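Local coordinates for methyltransferase (Pectobacterium atrosepticum SCRI1043, PDB 2P7I), which transfers methyl groups from S-adenosylmethionine, as a member of the SAM-dependent methyltransferase family, at the interface of chains A and B. Numbering follows the deposited sequence. Chains: chain A/B, Hypothetical protein.

Contact 1: the interface of chains A and B. Residues chain A 225, 228-229; chain B 154-155.
Helix against helix end is the motif here: in this class I, SAM-dependent methyltransferase, A:Gln228 on helix 220-230 of chain A rests on B:Lys154, the last residue of helix 147-154 of chain B. The glutamine chain passes at a slant over the lysine stem, and it is that stem, not the amino group, that does the touching. B:Lys154 CB packs under the amide, 4.0 Å from the amide carbon CD of A:Gln228, while the aliphatic pair is B:Lys154 CG with A:Gln228 CB, 4.1 Å apart. In A:Gln228 the CG atom stands beside the backbone N and the chain then runs extended (chi2 170°), which carries the terminal amide out over the end of the partner helix. There two carbonyl-type oxygens face each other, the amide OE1 lying 3.2 Å from the backbone O of B:Lys154, with NE2 of A:Gln228 3.6 Å from that same B:Lys154 O. Amide O and N are hard to tell apart, and the modelled orientation may be reversed. The lysine chain bends at chi2 (-44°), which turns CD and NZ away along the flank of the chain A helix. Looser contacts frame this pair: the backbone O of A:Gly225 is 4.3 Å from B:Lys154 CB, and the backbone N of A:Leu229 is 4.3 Å from B:Lys154 CG. The selenomethionine B:Met155, just past the helix, borders the patch through its CG near A:Gly225 CA.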
loop_
_atom_site.group_PDB
_atom_site.type_symbol
_atom_site.label_atom_id
_atom_site.label_comp_id
_atom_site.label_asym_id
_atom_site.label_seq_id
_atom_site.Cartn_x
_atom_site.Cartn_y
_atom_site.Cartn_z
ATOM N N GLY A 225 17.141 -4.622 5.824
ATOM C CA GLY A 225 15.941 -3.856 6.158
ATOM C C GLY A 225 15.018 -3.747 4.966
ATOM O O GLY A 225 13.799 -3.818 5.085
ATOM N N GLN A 228 13.357 -7.124 4.557
ATOM C CA GLN A 228 12.323 -7.308 5.550
ATOM C C GLN A 228 11.064 -6.477 5.235
ATOM O O GLN A 228 9.927 -6.956 5.295
ATOM C CB GLN A 228 12.866 -6.906 6.896
ATOM C CG GLN A 228 13.972 -7.775 7.424
ATOM C CD GLN A 228 14.594 -7.142 8.658
ATOM O OE1 GLN A 228 14.009 -7.153 9.751
ATOM N NE2 GLN A 228 15.718 -6.498 8.473
ATOM N N LEU A 229 11.271 -5.198 4.914
ATOM C CA LEU A 229 10.132 -4.327 4.609
ATOM C C LEU A 229 9.406 -4.752 3.347
ATOM O O LEU A 229 8.186 -4.671 3.264
ATOM C CB LEU A 229 10.568 -2.862 4.558
ATOM C CG LEU A 229 9.375 -1.876 4.462
ATOM C CD1 LEU A 229 8.647 -1.865 5.838
ATOM C CD2 LEU A 229 9.842 -0.488 4.051
ATOM N N LYS B 154 12.948 -1.822 11.004
ATOM C CA LYS B 154 13.315 -3.219 10.716
ATOM C C LYS B 154 14.762 -3.541 11.089
ATOM O O LYS B 154 15.073 -4.653 11.507
ATOM C CB LYS B 154 13.019 -3.567 9.263
ATOM C CG LYS B 154 11.541 -3.619 8.901
ATOM C CD LYS B 154 10.704 -4.364 9.955
ATOM C CE LYS B 154 9.275 -4.529 9.543
ATOM N NZ LYS B 154 8.440 -5.171 10.624
HETATM N N MSE B 155 15.639 -2.565 10.906
HETATM C CA MSE B 155 17.040 -2.659 11.244
HETATM C C MSE B 155 17.269 -2.697 12.770
HETATM O O MSE B 155 18.381 -2.991 13.214
HETATM C CB MSE B 155 17.771 -1.451 10.622
HETATM C CG MSE B 155 18.042 -1.551 9.143
HETATM SE SE MSE B 155 18.736 0.191 8.506
HETATM C CE MSE B 155 20.455 0.002 9.136
#

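Contact 2: the interface of chains A and B. Residues chain A 221-222, 225-226; chain B 151, 155, 203, 208.
A tyrosine reaching across the interface of chains A and B makes a hydrogen bond: A:Tyr222 OH donates to the backbone carbonyl O of B:Ala203, at 2.8 Å. The phenol approaches from above the carbonyl plane, about 47° out of it, while the carbonyl oxygen itself lies in the plane of the ring at its edge. The ring is carried there by a chi1 of 177°, with CG opposite the backbone N, which sends the side chain from helix 220-230 towards chain B.

Apolar packing lines the ring and the backbone of A:Tyr222. B:Ile151, on helix 147-154, uses both branches: its CG2 methyl is 3.7 Å from A:Tyr222 CD1, and its CD1 methyl is 3.8 Å from A:Tyr222 CE1. That CD1 methyl also meets A:Cys226 SG, which lies towards the rim on the same side of the ring as both methyls. Nearby, A:Gly225 presents its bare CA to the isoleucine CG2 methyl. The selenomethionine B:Met155 bends at chi3 to lie along the start of the chain A helix; its CG is 3.4 Å from the backbone O of A:Glu221, its SE 3.9 Å from A:Tyr222 CA, and its terminal CE 3.8 Å from A:Glu221 CB.

An amide-to-ring contact completes a sandwich. B:Gln208, from helix 206-214, brings its amide edge-on to the opposite face, the planes 78° apart, with NE2 3.8 Å from A:Tyr222 CD1. By joining a directed bond to close apolar packing, the site probably sets how the tyrosine seats on chain B and may thereby stabilise a two-fold pairing of the methyltransferase subunits.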
loop_
_atom_site.group_PDB
_atom_site.type_symbol
_atom_site.label_atom_id
_atom_site.label_comp_id
_atom_site.label_asym_id
_atom_site.label_seq_id
_atom_site.Cartn_x
_atom_site.Cartn_y
_atom_site.Cartn_z
ATOM N N GLU A 221 23.043 -3.902 6.503
ATOM C CA GLU A 221 21.872 -3.886 7.383
ATOM C C GLU A 221 20.748 -3.126 6.725
ATOM O O GLU A 221 19.581 -3.562 6.834
ATOM C CB GLU A 221 22.236 -3.294 8.748
ATOM C CG GLU A 221 23.239 -4.154 9.534
ATOM C CD GLU A 221 24.709 -3.983 9.071
ATOM O OE1 GLU A 221 25.056 -2.967 8.407
ATOM O OE2 GLU A 221 25.520 -4.893 9.372
ATOM N N TYR A 222 21.070 -2.036 6.008
ATOM C CA TYR A 222 20.071 -1.325 5.185
ATOM C C TYR A 222 19.464 -2.283 4.182
ATOM O O TYR A 222 18.241 -2.328 4.018
ATOM C CB TYR A 222 20.618 -0.033 4.492
ATOM C CG TYR A 222 19.588 0.673 3.565
ATOM C CD1 TYR A 222 18.650 1.570 4.068
ATOM C CD2 TYR A 222 19.584 0.464 2.206
ATOM C CE1 TYR A 222 17.719 2.229 3.223
ATOM C CE2 TYR A 222 18.643 1.089 1.362
ATOM C CZ TYR A 222 17.716 1.982 1.875
ATOM O OH TYR A 222 16.799 2.602 1.013
ATOM N N GLY A 225 17.141 -4.622 5.824
ATOM C CA GLY A 225 15.941 -3.856 6.158
ATOM C C GLY A 225 15.018 -3.747 4.966
ATOM O O GLY A 225 13.799 -3.818 5.085
ATOM N N CYS A 226 15.597 -3.531 3.779
ATOM C CA CYS A 226 14.780 -3.476 2.563
ATOM C C CYS A 226 14.130 -4.801 2.237
ATOM O O CYS A 226 13.060 -4.833 1.667
ATOM C CB CYS A 226 15.599 -3.054 1.353
ATOM S SG CYS A 226 16.175 -1.305 1.433
ATOM N N ILE B 151 12.382 1.203 7.461
ATOM C CA ILE B 151 13.572 0.412 7.241
ATOM C C ILE B 151 14.444 0.486 8.505
ATOM O O ILE B 151 14.924 -0.514 8.988
ATOM C CB ILE B 151 14.350 0.891 6.007
ATOM C CG1 ILE B 151 13.509 0.578 4.749
ATOM C CG2 ILE B 151 15.739 0.232 5.965
ATOM C CD1 ILE B 151 14.030 1.179 3.442
HETATM N N MSE B 155 15.639 -2.565 10.906
HETATM C CA MSE B 155 17.040 -2.659 11.244
HETATM C C MSE B 155 17.269 -2.697 12.770
HETATM O O MSE B 155 18.381 -2.991 13.214
HETATM C CB MSE B 155 17.771 -1.451 10.622
HETATM C CG MSE B 155 18.042 -1.551 9.143
HETATM SE SE MSE B 155 18.736 0.191 8.506
HETATM C CE MSE B 155 20.455 0.002 9.136
ATOM N N ALA B 203 12.693 6.823 0.639
ATOM C CA ALA B 203 13.249 5.500 0.950
ATOM C C ALA B 203 14.629 5.569 1.582
ATOM O O ALA B 203 15.130 4.557 2.062
ATOM C CB ALA B 203 13.243 4.610 -0.298
ATOM N N GLN B 208 21.584 9.952 4.471
ATOM C CA GLN B 208 21.879 9.340 3.176
ATOM C C GLN B 208 21.577 10.280 2.007
ATOM O O GLN B 208 22.313 10.295 1.011
ATOM C CB GLN B 208 21.085 8.041 2.987
ATOM C CG GLN B 208 21.399 6.949 4.007
ATOM C CD GLN B 208 20.431 5.764 3.902
ATOM O OE1 GLN B 208 19.223 5.944 3.750
ATOM N NE2 GLN B 208 20.965 4.549 3.981
#

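Contact 1 and contact 2 are neighbouring stretches of one interface, their C-alpha centres about 6 Å apart, and they share A:Gly225 and B:Met155. Both draw on helix 220-230 of chain A and on helix 147-154 of chain B with the residue that follows it; contact 2 extends further, to B:Ala203 and helix 206-214 of chain B. Two-fold symmetry repeats each patch with the chains exchanged, so the same helices serve both subunits. The deposited assembly holds four copies, and this pairing may or may not be the one that forms in solution.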